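Local coordinates for endosialidase (Enterobacteria phage phi92, PDB 4HIZ), which probably hydrolyses the alpha-2,8 and alpha-2,9 linkages inside sialic acid polymers, as an endosialidase of a bacteriophage, at residues A285-F295 against V307-R318; R336-A344 against D380-R389. All coordinates share one frame; numbering follows the deposited sequence.

Contact 1. Residues A285-F295 against V307-R318; sequences ADLCVTETHSF and VGYHNGDISPRR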
loop_
_atom_site.group_PDB
_atom_site.type_symbol
_atom_site.label_atom_id
_atom_site.label_comp_id
_atom_site.label_asym_id
_atom_site.label_seq_id
_atom_site.Cartn_x
_atom_site.Cartn_y
_atom_site.Cartn_z
ATOM N N ALA A 285 34.659 3.921 35.610
ATOM C CA ALA A 285 35.080 3.758 34.214
ATOM C C ALA A 285 35.321 2.290 33.822
ATOM O O ALA A 285 35.255 1.931 32.643
ATOM C CB ALA A 285 36.337 4.593 33.927
ATOM N N ASP A 286 35.630 1.448 34.801
ATOM C CA ASP A 286 35.906 0.059 34.514
ATOM C C ASP A 286 34.657 -0.811 34.461
ATOM O O ASP A 286 34.735 -1.987 34.060
ATOM C CB ASP A 286 36.879 -0.514 35.564
ATOM C CG ASP A 286 38.290 0.007 35.403
ATOM O OD1 ASP A 286 38.751 0.206 34.273
ATOM O OD2 ASP A 286 38.981 0.156 36.434
ATOM N N LEU A 287 33.519 -0.270 34.886
ATOM C CA LEU A 287 32.265 -1.011 34.764
ATOM C C LEU A 287 31.364 -0.394 33.720
ATOM O O LEU A 287 30.561 -1.117 33.104
ATOM C CB LEU A 287 31.509 -1.000 36.086
ATOM C CG LEU A 287 32.233 -1.734 37.200
ATOM C CD1 LEU A 287 31.424 -1.628 38.498
ATOM C CD2 LEU A 287 32.416 -3.168 36.772
ATOM N N CYS A 288 31.437 0.923 33.557
ATOM C CA CYS A 288 30.472 1.648 32.690
ATOM C C CYS A 288 30.374 1.033 31.283
ATOM O O CYS A 288 31.389 0.762 30.629
ATOM C CB CYS A 288 30.847 3.160 32.574
ATOM S SG CYS A 288 29.577 4.158 31.735
ATOM N N VAL A 289 29.144 0.807 30.826
ATOM C CA VAL A 289 28.929 0.481 29.403
ATOM C C VAL A 289 28.012 1.531 28.809
ATOM O O VAL A 289 26.922 1.801 29.320
ATOM C CB VAL A 289 28.328 -0.932 29.225
ATOM C CG1 VAL A 289 27.998 -1.241 27.701
ATOM C CG2 VAL A 289 29.303 -1.990 29.757
ATOM N N THR A 290 28.478 2.144 27.739
ATOM C CA THR A 290 27.665 3.149 27.045
ATOM C C THR A 290 26.752 2.420 26.069
ATOM O O THR A 290 25.541 2.659 26.038
ATOM C CB THR A 290 28.563 4.131 26.304
ATOM O OG1 THR A 290 29.358 4.836 27.262
ATOM C CG2 THR A 290 27.744 5.181 25.550
ATOM N N GLU A 291 27.343 1.539 25.275
ATOM C CA GLU A 291 26.586 0.758 24.284
ATOM C C GLU A 291 27.211 -0.588 24.099
ATOM O O GLU A 291 28.438 -0.701 24.102
ATOM C CB GLU A 291 26.554 1.429 22.877
ATOM C CG GLU A 291 25.701 2.682 22.796
ATOM C CD GLU A 291 25.869 3.445 21.485
ATOM O OE1 GLU A 291 26.900 3.271 20.821
ATOM O OE2 GLU A 291 24.968 4.208 21.090
ATOM N N THR A 292 26.367 -1.610 23.939
ATOM C CA THR A 292 26.774 -2.877 23.326
ATOM C C THR A 292 26.433 -2.801 21.831
ATOM O O THR A 292 25.395 -2.215 21.439
ATOM C CB THR A 292 26.088 -4.098 23.973
ATOM O OG1 THR A 292 24.662 -3.987 23.923
ATOM C CG2 THR A 292 26.497 -4.237 25.486
ATOM N N HIS A 293 27.298 -3.389 21.013
ATOM C CA HIS A 293 27.283 -3.065 19.578
ATOM C C HIS A 293 28.069 -4.103 18.817
ATOM O O HIS A 293 29.234 -4.377 19.169
ATOM C CB HIS A 293 27.900 -1.657 19.388
ATOM C CG HIS A 293 28.017 -1.207 17.955
ATOM N ND1 HIS A 293 29.116 -1.503 17.173
ATOM C CD2 HIS A 293 27.205 -0.434 17.183
ATOM C CE1 HIS A 293 28.980 -0.925 15.983
ATOM N NE2 HIS A 293 27.835 -0.264 15.973
ATOM N N SER A 294 27.435 -4.730 17.813
ATOM C CA SER A 294 28.081 -5.739 16.959
ATOM C C SER A 294 28.121 -7.114 17.650
ATOM O O SER A 294 28.050 -7.228 18.892
ATOM C CB SER A 294 29.496 -5.293 16.502
ATOM O OG SER A 294 29.896 -5.973 15.318
ATOM N N PHE A 295 28.240 -8.139 16.829
ATOM C CA PHE A 295 28.114 -9.520 17.296
ATOM C C PHE A 295 28.909 -10.375 16.337
ATOM O O PHE A 295 28.798 -10.220 15.111
ATOM C CB PHE A 295 26.626 -9.939 17.258
ATOM C CG PHE A 295 26.378 -11.355 17.665
ATOM C CD1 PHE A 295 26.372 -12.362 16.710
ATOM C CD2 PHE A 295 26.129 -11.671 18.998
ATOM C CE1 PHE A 295 26.097 -13.710 17.071
ATOM C CE2 PHE A 295 25.870 -12.998 19.387
ATOM C CZ PHE A 295 25.853 -14.015 18.419
ATOM N N VAL A 307 30.527 -9.827 21.784
ATOM C CA VAL A 307 29.666 -8.652 21.558
ATOM C C VAL A 307 30.562 -7.430 21.744
ATOM O O VAL A 307 31.368 -7.405 22.670
ATOM C CB VAL A 307 28.559 -8.638 22.626
ATOM C CG1 VAL A 307 27.887 -7.263 22.768
ATOM C CG2 VAL A 307 27.546 -9.780 22.376
ATOM N N GLY A 308 30.472 -6.435 20.857
ATOM C CA GLY A 308 31.311 -5.259 21.047
ATOM C C GLY A 308 30.740 -4.351 22.129
ATOM O O GLY A 308 29.530 -4.359 22.416
ATOM N N TYR A 309 31.600 -3.544 22.738
ATOM C CA TYR A 309 31.073 -2.535 23.676
ATOM C C TYR A 309 32.066 -1.399 23.853
ATOM O O TYR A 309 33.262 -1.521 23.506
ATOM C CB TYR A 309 30.789 -3.153 25.078
ATOM C CG TYR A 309 32.038 -3.235 25.972
ATOM C CD1 TYR A 309 32.959 -4.277 25.813
ATOM C CD2 TYR A 309 32.277 -2.271 26.943
ATOM C CE1 TYR A 309 34.084 -4.384 26.622
ATOM C CE2 TYR A 309 33.425 -2.352 27.746
ATOM C CZ TYR A 309 34.312 -3.406 27.570
ATOM O OH TYR A 309 35.459 -3.492 28.360
ATOM N N HIS A 310 31.564 -0.287 24.357
ATOM C CA HIS A 310 32.488 0.755 24.812
ATOM C C HIS A 310 31.878 1.540 25.957
ATOM O O HIS A 310 30.642 1.537 26.185
ATOM C CB HIS A 310 32.852 1.699 23.631
ATOM C CG HIS A 310 31.818 2.745 23.331
ATOM N ND1 HIS A 310 30.669 2.483 22.620
ATOM C CD2 HIS A 310 31.776 4.067 23.642
ATOM C CE1 HIS A 310 29.961 3.600 22.493
ATOM N NE2 HIS A 310 30.603 4.575 23.121
ATOM N N ASN A 311 32.775 2.201 26.689
ATOM C CA ASN A 311 32.410 3.225 27.640
ATOM C C ASN A 311 32.898 4.528 27.030
ATOM O O ASN A 311 34.119 4.715 26.862
ATOM C CB ASN A 311 33.122 2.963 28.985
ATOM C CG ASN A 311 33.357 4.256 29.768
ATOM O OD1 ASN A 311 32.521 5.170 29.735
ATOM N ND2 ASN A 311 34.507 4.341 30.477
ATOM N N GLY A 312 31.960 5.420 26.675
ATOM C CA GLY A 312 32.316 6.750 26.195
ATOM C C GLY A 312 31.814 7.855 27.111
ATOM O O GLY A 312 31.797 9.029 26.718
ATOM N N ASP A 313 31.421 7.481 28.335
ATOM C CA ASP A 313 30.782 8.398 29.286
ATOM C C ASP A 313 31.752 8.871 30.361
ATOM O O ASP A 313 31.689 10.026 30.804
ATOM C CB ASP A 313 29.582 7.731 29.981
ATOM C CG ASP A 313 28.326 7.704 29.102
ATOM O OD1 ASP A 313 27.699 8.774 28.938
ATOM O OD2 ASP A 313 27.941 6.621 28.583
ATOM N N ILE A 314 32.636 7.971 30.782
ATOM C CA ILE A 314 33.562 8.274 31.890
ATOM C C ILE A 314 35.006 8.147 31.401
ATOM O O ILE A 314 35.380 7.121 30.858
ATOM C CB ILE A 314 33.392 7.252 33.040
ATOM C CG1 ILE A 314 31.912 7.012 33.386
ATOM C CG2 ILE A 314 34.215 7.676 34.271
ATOM C CD1 ILE A 314 31.148 8.244 33.875
ATOM N N SER A 315 35.828 9.178 31.560
ATOM C CA SER A 315 37.242 9.007 31.255
ATOM C C SER A 315 37.854 8.231 32.415
ATOM O O SER A 315 37.533 8.503 33.553
ATOM C CB SER A 315 37.975 10.341 31.131
ATOM O OG SER A 315 37.592 10.989 29.945
ATOM N N PRO A 316 38.750 7.285 32.130
ATOM C CA PRO A 316 39.277 6.880 30.819
ATOM C C PRO A 316 38.289 5.979 30.079
ATOM O O PRO A 316 37.646 5.135 30.696
ATOM C CB PRO A 316 40.555 6.110 31.186
ATOM C CG PRO A 316 40.237 5.523 32.540
ATOM C CD PRO A 316 39.402 6.572 33.244
ATOM N N ARG A 317 38.163 6.181 28.769
ATOM C CA ARG A 317 37.295 5.302 27.969
ATOM C C ARG A 317 37.807 3.867 27.980
ATOM O O ARG A 317 39.013 3.620 28.156
ATOM C CB ARG A 317 37.247 5.775 26.516
ATOM C CG ARG A 317 36.529 7.095 26.337
ATOM C CD ARG A 317 36.073 7.295 24.909
ATOM N NE ARG A 317 35.457 8.603 24.836
ATOM C CZ ARG A 317 34.630 8.973 23.897
ATOM N NH1 ARG A 317 34.317 8.112 22.935
ATOM N NH2 ARG A 317 34.118 10.199 23.930
ATOM N N ARG A 318 36.894 2.914 27.778
ATOM C CA ARG A 318 37.275 1.527 27.500
ATOM C C ARG A 318 36.524 1.096 26.248
ATOM O O ARG A 318 35.395 1.532 26.039
ATOM C CB ARG A 318 36.886 0.580 28.637
ATOM C CG ARG A 318 37.913 0.492 29.800
ATOM C CD ARG A 318 37.789 1.692 30.681
ATOM N NE ARG A 318 38.699 1.583 31.845
ATOM C CZ ARG A 318 39.964 1.979 31.829
ATOM N NH1 ARG A 318 40.458 2.512 30.712
ATOM N NH2 ARG A 318 40.728 1.859 32.929
HETATM O O HOH W 1 29.779 0.002 21.524
#
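Thr290 and His310 meet where strand 291-295 begins and strand 307-311 is about to end, with the threonine CB over one face of the imidazole, 4.1 Å from the centroid of the His310 ring in a CH-pi contact. The histidine CG sits between its backbone N and carbonyl carbon (chi1 80°), which brings the ring under Thr290; Glu291 OE1 then lies at the ring edge, its carboxylate almost perpendicular to the imidazole. A water links His310 ND1 to Glu291 O. The hydroxyl of Thr290 works both ways: it donates to Asp313 OD2 (2.6 Å from OG1) and accepts a nearly straight bond from Gly312 N at 2.7 Å. A small side chain with one hydroxyl suits this spot, tying a turn to a strand.

Asn311 braces that turn from within. Its OD1 accepts from Asp313 N, closing an Asx turn, and from Ile314 N, for the larger Asx motif, while ND2 donates to Ile314 O. Against the outer part of the loop, Ala285 CB packs on Ile314 CG2 (3.8 Å) and Pro316 CD. Beyond it, Arg318, bent at chi2 (78°), presents NE and NH2 side-on to one oxygen, Asp286 OD1, at 2.8 Å from NE; guanidinium and carboxylate are nearly coplanar, 14° apart.

Val307 CG1 touches Thr292 CB and its CG2 meets the Phe295 ring at CD2, 4.1 Å away. This face packs on strand 157-166 of the adjoining sheet, where Glu163 takes the Thr292 hydroxyl. Thr290 and Glu291 stand opposite the single His310: Thr290 N donates to His310 O, Glu291 N only weakly, and His310 N donates to Glu291 O. This classic beta bulge lies at the open end of hairpin 291-297/304-311, the first strand pair in a four-stranded blade of the catalytic beta-propeller.

Contact 2. Residues R336-A344 against D380-R389; sequences RRTISQEYA and DLGENWNYLR. With CA (calcium ion), chain B.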
loop_
_atom_site.group_PDB
_atom_site.type_symbol
_atom_site.label_atom_id
_atom_site.label_comp_id
_atom_site.label_asym_id
_atom_site.label_seq_id
_atom_site.Cartn_x
_atom_site.Cartn_y
_atom_site.Cartn_z
ATOM N N ARG A 336 35.405 -9.194 29.821
ATOM C CA ARG A 336 35.695 -7.988 29.054
ATOM C C ARG A 336 37.136 -8.055 28.571
ATOM O O ARG A 336 38.077 -8.272 29.381
ATOM C CB ARG A 336 35.514 -6.751 29.927
ATOM C CG ARG A 336 34.116 -6.589 30.505
ATOM C CD ARG A 336 33.985 -5.215 31.170
ATOM N NE ARG A 336 32.710 -5.104 31.872
ATOM C CZ ARG A 336 32.046 -3.971 32.025
ATOM N NH1 ARG A 336 32.551 -2.844 31.533
ATOM N NH2 ARG A 336 30.897 -3.967 32.696
ATOM N N ARG A 337 37.330 -7.885 27.272
ATOM C CA ARG A 337 38.666 -7.852 26.683
ATOM C C ARG A 337 38.824 -6.563 25.906
ATOM O O ARG A 337 38.096 -6.342 24.922
ATOM C CB ARG A 337 38.865 -9.076 25.787
ATOM C CG ARG A 337 38.845 -10.398 26.619
ATOM C CD ARG A 337 38.851 -11.638 25.776
ATOM N NE ARG A 337 38.842 -12.814 26.662
ATOM C CZ ARG A 337 39.011 -14.060 26.262
ATOM N NH1 ARG A 337 39.224 -14.319 24.989
ATOM N NH2 ARG A 337 39.004 -15.043 27.159
ATOM N N THR A 338 39.734 -5.705 26.338
ATOM C CA THR A 338 39.781 -4.339 25.772
ATOM C C THR A 338 40.968 -4.116 24.846
ATOM O O THR A 338 41.996 -4.817 24.936
ATOM C CB THR A 338 39.841 -3.262 26.888
ATOM O OG1 THR A 338 40.975 -3.498 27.725
ATOM C CG2 THR A 338 38.569 -3.308 27.743
ATOM N N ILE A 339 40.822 -3.140 23.955
ATOM C CA ILE A 339 41.950 -2.682 23.162
ATOM C C ILE A 339 42.722 -1.647 23.987
ATOM O O ILE A 339 42.252 -1.191 25.043
ATOM C CB ILE A 339 41.484 -2.087 21.805
ATOM C CG1 ILE A 339 40.704 -0.768 21.998
ATOM C CG2 ILE A 339 40.659 -3.123 21.050
ATOM C CD1 ILE A 339 40.421 -0.045 20.640
ATOM N N SER A 340 43.916 -1.303 23.534
ATOM C CA SER A 340 44.802 -0.380 24.249
ATOM C C SER A 340 44.190 1.006 24.407
ATOM O O SER A 340 43.437 1.457 23.529
ATOM C CB SER A 340 46.120 -0.255 23.480
ATOM O OG SER A 340 46.757 -1.521 23.333
ATOM N N GLN A 341 44.566 1.713 25.472
ATOM C CA GLN A 341 44.018 3.029 25.743
ATOM C C GLN A 341 44.247 3.993 24.574
ATOM O O GLN A 341 43.377 4.820 24.250
ATOM C CB GLN A 341 44.668 3.590 27.022
ATOM C CG GLN A 341 43.914 4.811 27.541
ATOM C CD GLN A 341 42.554 4.402 28.037
ATOM O OE1 GLN A 341 42.448 3.585 28.963
ATOM N NE2 GLN A 341 41.502 4.940 27.424
ATOM N N GLU A 342 45.411 3.869 23.938
ATOM C CA GLU A 342 45.787 4.734 22.815
ATOM C C GLU A 342 44.708 4.756 21.730
ATOM O O GLU A 342 44.453 5.794 21.103
ATOM C CB GLU A 342 47.104 4.237 22.208
ATOM C CG GLU A 342 47.545 4.950 20.960
ATOM C CD GLU A 342 48.927 4.537 20.480
ATOM O OE1 GLU A 342 49.519 3.601 21.062
ATOM O OE2 GLU A 342 49.428 5.156 19.514
ATOM N N TYR A 343 44.104 3.598 21.494
ATOM C CA TYR A 343 43.136 3.454 20.395
ATOM C C TYR A 343 41.691 3.496 20.892
ATOM O O TYR A 343 40.769 3.674 20.102
ATOM C CB TYR A 343 43.436 2.149 19.645
ATOM C CG TYR A 343 44.793 2.205 18.984
ATOM C CD1 TYR A 343 44.981 2.941 17.813
ATOM C CD2 TYR A 343 45.914 1.599 19.580
ATOM C CE1 TYR A 343 46.230 3.027 17.218
ATOM C CE2 TYR A 343 47.153 1.696 18.998
ATOM C CZ TYR A 343 47.310 2.391 17.819
ATOM O OH TYR A 343 48.563 2.445 17.238
ATOM N N ALA A 344 41.500 3.366 22.215
ATOM C CA ALA A 344 40.157 3.526 22.813
ATOM C C ALA A 344 39.775 4.993 23.022
ATOM O O ALA A 344 38.576 5.326 23.065
ATOM C CB ALA A 344 40.070 2.787 24.164
ATOM N N ASP A 380 44.321 -14.006 19.232
ATOM C CA ASP A 380 44.066 -14.690 20.489
ATOM C C ASP A 380 42.774 -14.232 21.173
ATOM O O ASP A 380 42.717 -14.070 22.405
ATOM C CB ASP A 380 45.279 -14.591 21.432
ATOM C CG ASP A 380 45.594 -13.167 21.847
ATOM O OD1 ASP A 380 44.856 -12.242 21.451
ATOM O OD2 ASP A 380 46.596 -12.972 22.596
ATOM N N LEU A 381 41.738 -14.051 20.360
ATOM C CA LEU A 381 40.395 -13.835 20.866
ATOM C C LEU A 381 40.312 -12.564 21.699
ATOM O O LEU A 381 39.541 -12.492 22.655
ATOM C CB LEU A 381 39.916 -15.049 21.689
ATOM C CG LEU A 381 40.010 -16.349 20.900
ATOM C CD1 LEU A 381 39.716 -17.572 21.756
ATOM C CD2 LEU A 381 39.071 -16.252 19.711
ATOM N N GLY A 382 41.097 -11.555 21.335
ATOM C CA GLY A 382 40.904 -10.248 21.931
ATOM C C GLY A 382 41.817 -9.949 23.119
ATOM O O GLY A 382 41.709 -8.879 23.721
ATOM N N GLU A 383 42.698 -10.880 23.484
ATOM C CA GLU A 383 43.644 -10.593 24.559
ATOM C C GLU A 383 44.733 -9.631 24.109
ATOM O O GLU A 383 45.181 -8.806 24.885
ATOM C CB GLU A 383 44.286 -11.877 25.089
ATOM C CG GLU A 383 43.290 -12.918 25.529
ATOM C CD GLU A 383 43.018 -12.878 27.001
ATOM O OE1 GLU A 383 42.587 -11.818 27.504
ATOM O OE2 GLU A 383 43.257 -13.913 27.659
ATOM N N ASN A 384 45.166 -9.753 22.855
ATOM C CA ASN A 384 46.194 -8.867 22.297
ATOM C C ASN A 384 45.836 -8.485 20.878
ATOM O O ASN A 384 45.334 -9.327 20.132
ATOM C CB ASN A 384 47.539 -9.578 22.296
ATOM C CG ASN A 384 48.058 -9.807 23.709
ATOM O OD1 ASN A 384 48.563 -8.889 24.340
ATOM N ND2 ASN A 384 47.877 -11.008 24.219
ATOM N N TRP A 385 46.123 -7.241 20.496
ATOM C CA TRP A 385 45.724 -6.755 19.191
ATOM C C TRP A 385 46.905 -6.139 18.457
ATOM O O TRP A 385 47.857 -5.655 19.097
ATOM C CB TRP A 385 44.671 -5.676 19.380
ATOM C CG TRP A 385 43.428 -6.118 20.046
ATOM C CD1 TRP A 385 43.194 -6.176 21.398
ATOM C CD2 TRP A 385 42.202 -6.531 19.405
ATOM N NE1 TRP A 385 41.907 -6.621 21.637
ATOM C CE2 TRP A 385 41.281 -6.842 20.432
ATOM C CE3 TRP A 385 41.808 -6.689 18.059
ATOM C CZ2 TRP A 385 39.990 -7.292 20.172
ATOM C CZ3 TRP A 385 40.514 -7.142 17.804
ATOM C CH2 TRP A 385 39.619 -7.436 18.857
ATOM N N ASN A 386 46.830 -6.160 17.124
ATOM C CA ASN A 386 47.688 -5.380 16.234
ATOM C C ASN A 386 46.811 -4.277 15.623
ATOM O O ASN A 386 45.693 -4.564 15.174
ATOM C CB ASN A 386 48.183 -6.289 15.114
ATOM C CG ASN A 386 49.093 -7.384 15.648
ATOM O OD1 ASN A 386 48.805 -8.581 15.540
ATOM N ND2 ASN A 386 50.182 -6.967 16.257
ATOM N N TYR A 387 47.304 -3.033 15.609
ATOM C CA TYR A 387 46.492 -1.864 15.265
ATOM C C TYR A 387 46.988 -1.154 14.028
ATOM O O TYR A 387 48.220 -1.057 13.804
ATOM C CB TYR A 387 46.585 -0.838 16.406
ATOM C CG TYR A 387 46.171 -1.378 17.747
ATOM C CD1 TYR A 387 44.826 -1.488 18.080
ATOM C CD2 TYR A 387 47.131 -1.780 18.683
ATOM C CE1 TYR A 387 44.427 -1.981 19.330
ATOM C CE2 TYR A 387 46.753 -2.273 19.927
ATOM C CZ TYR A 387 45.397 -2.368 20.248
ATOM O OH TYR A 387 45.031 -2.857 21.490
ATOM N N LEU A 388 46.032 -0.600 13.273
ATOM C CA LEU A 388 46.331 0.280 12.153
ATOM C C LEU A 388 45.371 1.475 12.221
ATOM O O LEU A 388 44.164 1.313 11.995
ATOM C CB LEU A 388 46.108 -0.460 10.824
ATOM C CG LEU A 388 47.105 -1.563 10.436
ATOM C CD1 LEU A 388 46.578 -2.360 9.244
ATOM C CD2 LEU A 388 48.459 -0.942 10.091
ATOM N N ARG A 389 45.887 2.658 12.523
ATOM C CA ARG A 389 45.035 3.842 12.538
ATOM C C ARG A 389 44.718 4.266 11.106
ATOM O O ARG A 389 45.620 4.354 10.269
ATOM C CB ARG A 389 45.785 4.981 13.250
ATOM C CG ARG A 389 44.973 6.275 13.368
ATOM C CD ARG A 389 44.042 6.229 14.558
ATOM N NE ARG A 389 44.775 6.258 15.834
ATOM C CZ ARG A 389 44.181 6.346 17.015
ATOM N NH1 ARG A 389 42.848 6.376 17.110
ATOM N NH2 ARG A 389 44.918 6.407 18.130
HETATM CA CA CA B . 45.103 -7.108 26.742
HETATM O O HOH W 2 40.535 -12.523 29.275
HETATM O O HOH W 3 42.703 -7.331 25.817
HETATM O O HOH W 4 44.835 -5.122 25.024
HETATM O O HOH W 5 43.681 -5.335 27.752
HETATM O O HOH W 6 42.250 6.847 19.890
HETATM O O HOH W 7 47.806 6.895 18.278
HETATM O O HOH W 8 47.359 -7.840 26.867
HETATM O O HOH W 9 46.439 -6.408 28.427
HETATM O O HOH W 10 45.127 -9.338 27.889
#
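Arg337 reaches along the turn 380-383 as an extended chain, and its NH1 donates to Leu381 O at 3.0 Å, with that oxygen in the guanidinium plane. Over one face of the same group lies the Glu383 carboxylate, planes 12° apart; NE and OE1 are 4.0 Å apart, a long salt bridge of charge alone, spanned by a water that donates to OE1 and accepts weakly from NE. The turn is type I', and Gly382 suits it because its positive phi would press a side chain into the carbonyl oxygen of Leu381. Thr338 meets the turn through solvent: one water donates to its O and Gly382 O and also binds a calcium ion. Glu383 O, 2.5 Å from the calcium, and six waters complete its shell.

Ile339 lays CG2 over the five-membered ring of Trp385, 3.8 Å from its centroid, an aliphatic branch on a broad indole face. Ser340 N donates to Tyr387 OH at 2.8 Å, just before the short helix 341-344. The Glu342 carbonyl O accepts from Arg389 NH2, which stands above the carbonyl plane, and Arg389 NH1 goes on to Gly372 O. Tyr343, with CG anti to its carbonyl carbon (chi1 -64°), swings its ring onto that of Tyr387 in an offset stack, centroids 4.2 Å apart and planes at 14°; Arg389 sets a guanidinium face against Tyr343 CD1.

The chemistry implies a seam with polar ends and a largely aromatic middle, where Tyr387 both stacks and binds backbone; the calcium holds the turn directly through Glu383 O but meets Thr338 only through its waters.

How the contacts relate
Contact 1 works inside one blade, joining its first two strands and the loops that flank them, whereas contact 2 bridges from that blade's last strand, 335-338, to the outermost strand, 386-389, of the next. Contact 1 is the more buried: about half its touching residues are buried, against three of thirteen in contact 2, which lies farther from the centre of the chain. Contact 1 combines a backbone ladder with a salt bridge and hydroxyl bonds in its loops, while side chains, stacking and a hydrated calcium carry the second. The two also touch: Arg336 NH2 probably bonds Leu287 O, and Gln341 NE2 probably bonds Arg317 O, connecting the loops of contact 1 to 336-344.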